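PDB 3P8A: glyoxalase-like domain protein from Staphylococcus aureus, which is of unknown function but belongs to the glyoxalase-like, vicinal-oxygen-chelate family, whose members commonly act on small molecules. Local coordinates for residues L62-E67 with K183-Q188; V196-R201 with K241-H246; Q203-W208 with F235-G240. One frame throughout, in Å; residues are numbered along the deposited sequence.

From the N terminus, the chain runs through strands 24-31 and 48-53 into 58-64, and contact 1 closes when the loop between helix 176-181 and strand 189-198 returns to pack on the end of that strand. The loop leads into strand 189-198, whose far end opens contact 2; its partner, residues 241-246, closes a shorter loop. Contact 3 is nested inside that loop and lays helix 201-212 on strand 234-239. Contacts 2 and 3 adjoin, joined by the salt bridge of R201 with D239, and both reach the seven-stranded sheet, where strands 189-198 and 234-239 are neighbours. Contact 1 lies across the chain's centre, its centre about 28 Å from theirs, beside the eight-stranded sheet.

Contact 1: residues L62-E67 with K183-Q188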
loop_
_atom_site.group_PDB
_atom_site.type_symbol
_atom_site.label_atom_id
_atom_site.label_comp_id
_atom_site.label_asym_id
_atom_site.label_seq_id
_atom_site.Cartn_x
_atom_site.Cartn_y
_atom_site.Cartn_z
ATOM N N LEU A 62 -4.844 9.149 7.824
ATOM C CA LEU A 62 -4.314 9.315 6.478
ATOM C C LEU A 62 -3.394 10.480 6.308
ATOM O O LEU A 62 -3.672 11.571 6.786
ATOM C CB LEU A 62 -5.490 9.391 5.481
ATOM C CG LEU A 62 -6.621 8.361 5.732
ATOM C CD1 LEU A 62 -7.937 8.819 5.166
ATOM C CD2 LEU A 62 -6.238 6.977 5.214
ATOM N N GLY A 63 -2.258 10.205 5.681
ATOM C CA GLY A 63 -1.250 11.180 5.308
ATOM C C GLY A 63 -1.340 11.396 3.809
ATOM O O GLY A 63 -0.742 10.645 3.031
ATOM N N TYR A 64 -2.147 12.394 3.383
ATOM C CA TYR A 64 -2.311 12.691 1.961
ATOM C C TYR A 64 -1.079 13.384 1.411
ATOM O O TYR A 64 -0.652 14.412 1.933
ATOM C CB TYR A 64 -3.578 13.530 1.703
ATOM C CG TYR A 64 -4.869 12.798 1.978
ATOM C CD1 TYR A 64 -5.379 11.879 1.069
ATOM C CD2 TYR A 64 -5.607 13.056 3.129
ATOM C CE1 TYR A 64 -6.588 11.223 1.304
ATOM C CE2 TYR A 64 -6.816 12.409 3.374
ATOM C CZ TYR A 64 -7.304 11.493 2.457
ATOM O OH TYR A 64 -8.501 10.852 2.685
ATOM N N ILE A 65 -0.500 12.803 0.361
ATOM C CA ILE A 65 0.689 13.349 -0.280
ATOM C C ILE A 65 0.249 14.098 -1.540
ATOM O O ILE A 65 -0.076 15.282 -1.448
ATOM C CB ILE A 65 1.787 12.253 -0.499
ATOM C CG1 ILE A 65 2.093 11.476 0.791
ATOM C CG2 ILE A 65 3.064 12.838 -1.099
ATOM C CD1 ILE A 65 2.602 12.377 2.054
ATOM N N ASN A 66 0.185 13.415 -2.693
ATOM C CA ASN A 66 -0.214 14.030 -3.965
ATOM C C ASN A 66 -0.789 12.957 -4.890
ATOM O O ASN A 66 -0.035 12.209 -5.527
ATOM C CB ASN A 66 0.989 14.770 -4.596
ATOM C CG ASN A 66 0.652 15.705 -5.748
ATOM O OD1 ASN A 66 -0.499 15.833 -6.193
ATOM N ND2 ASN A 66 1.669 16.379 -6.265
ATOM N N GLU A 67 -2.137 12.835 -4.889
ATOM C CA GLU A 67 -2.915 11.855 -5.660
ATOM C C GLU A 67 -2.616 10.405 -5.188
ATOM O O GLU A 67 -2.990 9.415 -5.835
ATOM C CB GLU A 67 -2.758 12.061 -7.190
ATOM C CG GLU A 67 -3.348 13.377 -7.668
ATOM C CD GLU A 67 -2.969 13.782 -9.078
ATOM O OE1 GLU A 67 -2.111 14.684 -9.230
ATOM O OE2 GLU A 67 -3.541 13.211 -10.033
ATOM N N LYS A 183 -7.673 19.621 -0.900
ATOM C CA LYS A 183 -7.580 20.427 0.322
ATOM C C LYS A 183 -6.642 19.783 1.354
ATOM O O LYS A 183 -6.110 20.489 2.212
ATOM C CB LYS A 183 -8.975 20.705 0.931
ATOM C CG LYS A 183 -9.747 19.453 1.343
ATOM C CD LYS A 183 -10.852 19.735 2.351
ATOM C CE LYS A 183 -12.247 19.714 1.768
ATOM N NZ LYS A 183 -12.644 18.370 1.270
ATOM N N TYR A 184 -6.441 18.451 1.258
ATOM C CA TYR A 184 -5.595 17.642 2.141
ATOM C C TYR A 184 -4.210 17.313 1.570
ATOM O O TYR A 184 -3.328 16.942 2.346
ATOM C CB TYR A 184 -6.301 16.334 2.557
ATOM C CG TYR A 184 -7.674 16.508 3.168
ATOM C CD1 TYR A 184 -7.876 17.365 4.248
ATOM C CD2 TYR A 184 -8.757 15.768 2.711
ATOM C CE1 TYR A 184 -9.138 17.521 4.818
ATOM C CE2 TYR A 184 -10.023 15.915 3.272
ATOM C CZ TYR A 184 -10.208 16.790 4.330
ATOM O OH TYR A 184 -11.456 16.943 4.881
ATOM N N PHE A 185 -4.010 17.438 0.238
ATOM C CA PHE A 185 -2.726 17.130 -0.401
ATOM C C PHE A 185 -1.605 18.047 0.081
ATOM O O PHE A 185 -1.781 19.264 0.166
ATOM C CB PHE A 185 -2.817 17.166 -1.937
ATOM C CG PHE A 185 -3.667 16.124 -2.643
ATOM C CD1 PHE A 185 -4.096 14.975 -1.978
ATOM C CD2 PHE A 185 -4.037 16.293 -3.977
ATOM C CE1 PHE A 185 -4.880 14.016 -2.634
ATOM C CE2 PHE A 185 -4.827 15.337 -4.627
ATOM C CZ PHE A 185 -5.238 14.201 -3.954
ATOM N N GLN A 186 -0.446 17.448 0.393
ATOM C CA GLN A 186 0.726 18.180 0.876
ATOM C C GLN A 186 1.714 18.104 -0.262
ATOM O O GLN A 186 2.551 17.201 -0.315
ATOM C CB GLN A 186 1.267 17.518 2.154
ATOM C CG GLN A 186 0.233 17.451 3.261
ATOM C CD GLN A 186 0.689 16.556 4.367
ATOM O OE1 GLN A 186 1.560 16.923 5.164
ATOM N NE2 GLN A 186 0.089 15.367 4.454
ATOM N N LYS A 187 1.551 19.020 -1.218
ATOM C CA LYS A 187 2.266 19.091 -2.489
ATOM C C LYS A 187 3.769 19.401 -2.484
ATOM O O LYS A 187 4.426 19.301 -3.534
ATOM C CB LYS A 187 1.454 19.861 -3.533
ATOM C CG LYS A 187 0.212 19.067 -3.949
ATOM C CD LYS A 187 -0.640 19.755 -4.994
ATOM C CE LYS A 187 -1.805 18.879 -5.386
ATOM N NZ LYS A 187 -2.667 19.522 -6.413
ATOM N N GLN A 188 4.327 19.662 -1.292
ATOM C CA GLN A 188 5.770 19.842 -1.066
ATOM C C GLN A 188 6.414 18.430 -1.151
ATOM O O GLN A 188 7.609 18.306 -1.435
ATOM C CB GLN A 188 6.017 20.469 0.335
ATOM C CG GLN A 188 5.655 19.552 1.515
ATOM C CD GLN A 188 4.986 20.189 2.699
ATOM O OE1 GLN A 188 5.514 20.205 3.814
ATOM N NE2 GLN A 188 3.762 20.661 2.506
HETATM O O HOH W 1 -2.039 17.207 -8.191
#
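Y64 and F185 bury the most surface here, with Q186 next, and Y64 meets two consecutive aromatics of the 183-188 loop. The rings of Y64 and Y184 run side by side with planes only 19° apart, but offset so that little of one ring lies over the other; the closer touch is Y64 CD2 on Y184 CB, at 3.4 Å. F185 works differently. The methylene of Y64 comes to the edge of its ring, in plane, while the backbone of N66 and E67 crosses one face, E67 N lying 3.5 Å from F185 CZ. With CG anti to its carbonyl carbon (chi1 -58°), the extended chain of Q186 brings NE2 to Y64 O, donating at 2.8 Å, tilted 31° from the carbonyl plane. Q186 N makes weak bonds to both Y64 O and I65 O. On the outer side K187 crosses N66 at about a right angle, its CE 3.4 Å from N66 OD1, and one water accepts from K187 NZ and donates to both N66 OD1 and E67 OE1. Aromatic carbon thus covers the strand end, while the carbonyl of buried Y64 takes the Q186 side-chain amide plus a weak backbone bond. E67 and K187 do not touch through their charged atoms, OE1 and NZ standing 5.6 Å apart; the water links them, so the pairing of charges is probably indirect.

Contact 2: residues V196-R201 with K241-H246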
loop_
_atom_site.group_PDB
_atom_site.type_symbol
_atom_site.label_atom_id
_atom_site.label_comp_id
_atom_site.label_asym_id
_atom_site.label_seq_id
_atom_site.Cartn_x
_atom_site.Cartn_y
_atom_site.Cartn_z
ATOM N N VAL A 196 11.493 -2.596 -1.238
ATOM C CA VAL A 196 11.080 -3.893 -0.757
ATOM C C VAL A 196 12.338 -4.748 -0.596
ATOM O O VAL A 196 13.191 -4.786 -1.505
ATOM C CB VAL A 196 10.066 -4.548 -1.753
ATOM C CG1 VAL A 196 9.705 -5.966 -1.341
ATOM C CG2 VAL A 196 8.801 -3.704 -1.918
ATOM N N LYS A 197 12.481 -5.388 0.584
ATOM C CA LYS A 197 13.575 -6.305 0.835
ATOM C C LYS A 197 12.996 -7.691 0.607
ATOM O O LYS A 197 11.894 -7.966 1.091
ATOM C CB LYS A 197 14.151 -6.112 2.257
ATOM C CG LYS A 197 15.335 -5.149 2.220
ATOM C CD LYS A 197 15.883 -4.758 3.554
ATOM C CE LYS A 197 17.182 -3.990 3.362
ATOM N NZ LYS A 197 17.836 -3.639 4.647
ATOM N N SER A 198 13.671 -8.541 -0.185
ATOM C CA SER A 198 13.146 -9.885 -0.427
ATOM C C SER A 198 14.206 -10.969 -0.278
ATOM O O SER A 198 15.313 -10.821 -0.811
ATOM C CB SER A 198 12.518 -9.979 -1.808
ATOM O OG SER A 198 12.051 -11.302 -2.024
ATOM N N LYS A 199 13.832 -12.098 0.350
ATOM C CA LYS A 199 14.754 -13.241 0.474
ATOM C C LYS A 199 14.773 -14.060 -0.806
ATOM O O LYS A 199 15.564 -14.998 -0.935
ATOM C CB LYS A 199 14.390 -14.134 1.677
ATOM C CG LYS A 199 14.721 -13.510 3.019
ATOM C CD LYS A 199 14.333 -14.443 4.174
ATOM C CE LYS A 199 12.871 -14.358 4.525
ATOM N NZ LYS A 199 12.561 -15.209 5.714
ATOM N N ASN A 200 13.913 -13.699 -1.767
ATOM C CA ASN A 200 13.848 -14.332 -3.074
ATOM C C ASN A 200 13.481 -13.287 -4.118
ATOM O O ASN A 200 12.378 -13.275 -4.642
ATOM C CB ASN A 200 12.867 -15.541 -3.076
ATOM C CG ASN A 200 13.080 -16.465 -4.252
ATOM O OD1 ASN A 200 13.839 -16.170 -5.172
ATOM N ND2 ASN A 200 12.376 -17.587 -4.271
ATOM N N ARG A 201 14.415 -12.387 -4.403
ATOM C CA ARG A 201 14.212 -11.297 -5.350
ATOM C C ARG A 201 13.766 -11.760 -6.708
ATOM O O ARG A 201 12.876 -11.150 -7.285
ATOM C CB ARG A 201 15.491 -10.462 -5.466
ATOM C CG ARG A 201 15.426 -9.366 -6.522
ATOM C CD ARG A 201 16.522 -8.349 -6.338
ATOM N NE ARG A 201 17.869 -8.930 -6.265
ATOM C CZ ARG A 201 18.833 -8.722 -7.166
ATOM N NH1 ARG A 201 18.582 -8.040 -8.277
ATOM N NH2 ARG A 201 20.043 -9.219 -6.974
ATOM N N LYS A 241 18.147 -10.122 4.197
ATOM C CA LYS A 241 18.001 -11.234 5.135
ATOM C C LYS A 241 16.548 -11.253 5.616
ATOM O O LYS A 241 16.092 -12.240 6.184
ATOM C CB LYS A 241 18.995 -11.105 6.303
ATOM C CG LYS A 241 20.465 -11.154 5.850
ATOM C CD LYS A 241 21.301 -12.336 6.426
ATOM C CE LYS A 241 22.570 -12.599 5.639
ATOM N NZ LYS A 241 22.811 -14.056 5.431
ATOM N N VAL A 242 15.787 -10.185 5.306
ATOM C CA VAL A 242 14.355 -10.065 5.633
ATOM C C VAL A 242 13.511 -9.983 4.341
ATOM O O VAL A 242 14.025 -9.576 3.295
ATOM C CB VAL A 242 14.063 -8.813 6.533
ATOM C CG1 VAL A 242 14.772 -8.898 7.869
ATOM C CG2 VAL A 242 14.431 -7.507 5.838
ATOM N N SER A 243 12.242 -10.384 4.417
ATOM C CA SER A 243 11.291 -10.217 3.323
ATOM C C SER A 243 10.218 -9.234 3.822
ATOM O O SER A 243 9.344 -9.605 4.614
ATOM C CB SER A 243 10.687 -11.542 2.869
ATOM O OG SER A 243 11.594 -12.253 2.045
ATOM N N LYS A 244 10.300 -7.971 3.385
ATOM C CA LYS A 244 9.340 -6.943 3.818
ATOM C C LYS A 244 9.346 -5.653 3.009
ATOM O O LYS A 244 10.357 -5.298 2.393
ATOM C CB LYS A 244 9.543 -6.621 5.337
ATOM C CG LYS A 244 10.891 -6.006 5.690
ATOM C CD LYS A 244 10.894 -5.629 7.164
ATOM C CE LYS A 244 12.009 -4.701 7.531
ATOM N NZ LYS A 244 12.008 -4.434 8.997
ATOM N N TYR A 245 8.231 -4.909 3.093
ATOM C CA TYR A 245 8.083 -3.545 2.588
ATOM C C TYR A 245 8.909 -2.755 3.605
ATOM O O TYR A 245 8.590 -2.756 4.799
ATOM C CB TYR A 245 6.597 -3.135 2.596
ATOM C CG TYR A 245 5.832 -3.815 1.485
ATOM C CD1 TYR A 245 5.837 -3.296 0.192
ATOM C CD2 TYR A 245 5.139 -5.004 1.712
ATOM C CE1 TYR A 245 5.174 -3.944 -0.847
ATOM C CE2 TYR A 245 4.503 -5.682 0.669
ATOM C CZ TYR A 245 4.517 -5.140 -0.606
ATOM O OH TYR A 245 3.884 -5.779 -1.637
ATOM N N HIS A 246 10.045 -2.235 3.157
ATOM C CA HIS A 246 11.072 -1.651 3.990
ATOM C C HIS A 246 11.059 -0.145 4.172
ATOM O O HIS A 246 11.137 0.331 5.297
ATOM C CB HIS A 246 12.430 -2.139 3.464
ATOM C CG HIS A 246 13.624 -1.589 4.179
ATOM N ND1 HIS A 246 14.073 -2.153 5.366
ATOM C CD2 HIS A 246 14.490 -0.617 3.795
ATOM C CE1 HIS A 246 15.189 -1.504 5.672
ATOM N NE2 HIS A 246 15.471 -0.552 4.767
#
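Two neighbouring strands of the seven-stranded sheet, 189-198 and 244-252, run antiparallel here, and the contact takes in the end of one and the start of the other. K197 and K244 form the hydrogen-bonded pair: K197 N donates to K244 O at 2.8 Å, and K244 N returns the bond to K197 O. V196 faces Y245 in the adjacent non-hydrogen-bonded pair, with V196 CG2 3.7 Å from Y245 CD1 as the two side chains lie side by side. On the other face of the sheet the extended chain of K197 runs across H246, its CD over one face of the imidazole in a CH-pi contact, 3.9 Å from the centroid; H246 ND1 is buried here without a polar partner in the model. The CG2 methyl of V242 borders the same lysine, 3.9 Å from K197 CB. Past the paired strands, S243 OG, anti to the carbonyl carbon (chi1 -78°), accepts from K199 N at 2.8 Å with an N-H...O angle of 158°, and it is also bonded to E161. The aliphatic part of K199 bends round that hydroxyl, CE 3.5 Å from S243 OG. S198 OG accepts from N200 N in an ST turn and bonds T204; N200 occupies the N-cap position before helix 201-212. Strand 234-239 flanks strand 189-198 on its other edge, and W208 of the helix packs on V196 and Y245.

Contact 3: residues Q203-W208 with F235-G240; sequences QTVSNW and FRIEDG
I237 packs against W208 and T204, making the close part of the contact between helix 201-212 and strand 234-239; the axes of 203-208 and 235-239 approach to 9.5 Å, so side chains alone bridge them. The CD1 methyl of I237 sits over one face of the W208 indole, 4.0 Å from the centroid of the six-membered ring and 17° off the normal, a CH-pi contact. The CG1 branch, anti to the carbonyl carbon (chi1 -43°), carries that methyl to the indole, while CG2 turns to T204 and lies 4.0 Å from T204 CB. F235 comes at the same tryptophan from another side: its CB is at the indole edge, 4.0 Å from W208 CZ3, and the two side chains cross at about a right angle. The looser margin is at partly exposed V205, where CG2 stays 4.2 Å from I237 CG1. Away from the strand, partly exposed Q203 bonds N207 OD1 through NE2, at 3.2 Å. I110, L226 and P165 also touch W208, extending the apolar layer. The chemistry across this interface is therefore wholly apolar: methyls and rings join helix to strand, while the hydroxyl of T204 bonds S198 and the carbonyl of N200, keeping its polar end satisfied beside the greasy core.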
loop_
_atom_site.group_PDB
_atom_site.type_symbol
_atom_site.label_atom_id
_atom_site.label_comp_id
_atom_site.label_asym_id
_atom_site.label_seq_id
_atom_site.Cartn_x
_atom_site.Cartn_y
_atom_site.Cartn_z
ATOM N N GLN A 203 12.043 -14.343 -7.664
ATOM C CA GLN A 203 10.629 -14.696 -7.586
ATOM C C GLN A 203 9.752 -13.477 -7.470
ATOM O O GLN A 203 8.744 -13.407 -8.179
ATOM C CB GLN A 203 10.357 -15.644 -6.415
ATOM C CG GLN A 203 9.035 -16.399 -6.548
ATOM C CD GLN A 203 8.879 -17.160 -7.847
ATOM O OE1 GLN A 203 9.693 -18.028 -8.208
ATOM N NE2 GLN A 203 7.818 -16.839 -8.579
ATOM N N THR A 204 10.112 -12.518 -6.576
ATOM C CA THR A 204 9.299 -11.293 -6.390
ATOM C C THR A 204 9.180 -10.514 -7.694
ATOM O O THR A 204 8.081 -10.099 -8.053
ATOM C CB THR A 204 9.805 -10.419 -5.243
ATOM O OG1 THR A 204 9.983 -11.232 -4.085
ATOM C CG2 THR A 204 8.820 -9.319 -4.886
ATOM N N VAL A 205 10.309 -10.338 -8.402
ATOM C CA VAL A 205 10.371 -9.632 -9.695
ATOM C C VAL A 205 9.494 -10.315 -10.769
ATOM O O VAL A 205 8.664 -9.655 -11.421
ATOM C CB VAL A 205 11.840 -9.451 -10.142
ATOM C CG1 VAL A 205 11.935 -8.876 -11.564
ATOM C CG2 VAL A 205 12.593 -8.565 -9.153
ATOM N N SER A 206 9.684 -11.631 -10.936
ATOM C CA SER A 206 8.953 -12.472 -11.890
ATOM C C SER A 206 7.441 -12.331 -11.670
ATOM O O SER A 206 6.709 -12.093 -12.632
ATOM C CB SER A 206 9.406 -13.931 -11.763
ATOM O OG SER A 206 8.569 -14.812 -12.496
ATOM N N ASN A 207 6.988 -12.418 -10.401
ATOM C CA ASN A 207 5.585 -12.287 -10.024
ATOM C C ASN A 207 5.040 -10.903 -10.301
ATOM O O ASN A 207 3.949 -10.798 -10.850
ATOM C CB ASN A 207 5.367 -12.615 -8.537
ATOM C CG ASN A 207 5.396 -14.086 -8.250
ATOM O OD1 ASN A 207 5.280 -14.911 -9.152
ATOM N ND2 ASN A 207 5.573 -14.435 -6.989
ATOM N N TRP A 208 5.775 -9.846 -9.902
ATOM C CA TRP A 208 5.336 -8.466 -10.104
ATOM C C TRP A 208 5.319 -8.073 -11.574
ATOM O O TRP A 208 4.426 -7.333 -11.990
ATOM C CB TRP A 208 6.168 -7.491 -9.287
ATOM C CG TRP A 208 5.873 -7.488 -7.806
ATOM C CD1 TRP A 208 5.513 -8.551 -7.031
ATOM C CD2 TRP A 208 6.070 -6.390 -6.912
ATOM N NE1 TRP A 208 5.415 -8.166 -5.710
ATOM C CE2 TRP A 208 5.743 -6.840 -5.610
ATOM C CE3 TRP A 208 6.439 -5.046 -7.090
ATOM C CZ2 TRP A 208 5.780 -5.993 -4.494
ATOM C CZ3 TRP A 208 6.461 -4.203 -5.987
ATOM C CH2 TRP A 208 6.142 -4.677 -4.707
ATOM N N PHE A 235 9.864 0.960 -7.969
ATOM C CA PHE A 235 9.703 -0.156 -7.048
ATOM C C PHE A 235 11.028 -0.871 -7.022
ATOM O O PHE A 235 11.422 -1.490 -8.016
ATOM C CB PHE A 235 8.552 -1.096 -7.475
ATOM C CG PHE A 235 7.244 -0.363 -7.475
ATOM C CD1 PHE A 235 6.571 -0.107 -6.278
ATOM C CD2 PHE A 235 6.748 0.205 -8.649
ATOM C CE1 PHE A 235 5.383 0.632 -6.269
ATOM C CE2 PHE A 235 5.567 0.960 -8.630
ATOM C CZ PHE A 235 4.895 1.163 -7.442
ATOM N N ARG A 236 11.762 -0.711 -5.921
ATOM C CA ARG A 236 13.049 -1.341 -5.791
ATOM C C ARG A 236 12.918 -2.578 -4.943
ATOM O O ARG A 236 12.501 -2.480 -3.787
ATOM C CB ARG A 236 14.098 -0.349 -5.216
ATOM C CG ARG A 236 15.478 -1.008 -5.006
ATOM C CD ARG A 236 16.551 0.012 -4.763
ATOM N NE ARG A 236 16.786 0.794 -5.975
ATOM C CZ ARG A 236 17.714 1.729 -6.118
ATOM N NH1 ARG A 236 18.517 2.035 -5.111
ATOM N NH2 ARG A 236 17.853 2.358 -7.274
ATOM N N ILE A 237 13.251 -3.742 -5.524
ATOM C CA ILE A 237 13.273 -5.042 -4.838
ATOM C C ILE A 237 14.751 -5.330 -4.643
ATOM O O ILE A 237 15.496 -5.417 -5.617
ATOM C CB ILE A 237 12.583 -6.198 -5.642
ATOM C CG1 ILE A 237 11.222 -5.791 -6.307
ATOM C CG2 ILE A 237 12.487 -7.515 -4.830
ATOM C CD1 ILE A 237 10.081 -5.314 -5.371
ATOM N N GLU A 238 15.188 -5.387 -3.392
ATOM C CA GLU A 238 16.567 -5.655 -3.086
ATOM C C GLU A 238 16.723 -6.893 -2.232
ATOM O O GLU A 238 15.832 -7.257 -1.461
ATOM C CB GLU A 238 17.308 -4.429 -2.530
ATOM C CG GLU A 238 16.773 -3.840 -1.244
ATOM C CD GLU A 238 17.517 -2.608 -0.769
ATOM O OE1 GLU A 238 17.477 -2.336 0.452
ATOM O OE2 GLU A 238 18.106 -1.896 -1.613
ATOM N N ASP A 239 17.851 -7.567 -2.420
ATOM C CA ASP A 239 18.192 -8.766 -1.666
ATOM C C ASP A 239 18.310 -8.376 -0.191
ATOM O O ASP A 239 18.838 -7.317 0.123
ATOM C CB ASP A 239 19.551 -9.301 -2.139
ATOM C CG ASP A 239 19.552 -9.860 -3.544
ATOM O OD1 ASP A 239 18.486 -10.308 -4.003
ATOM O OD2 ASP A 239 20.631 -9.868 -4.178
ATOM N N GLY A 240 17.785 -9.210 0.684
ATOM C CA GLY A 240 17.882 -8.954 2.111
ATOM C C GLY A 240 17.796 -10.219 2.917
ATOM O O GLY A 240 17.417 -11.274 2.401
#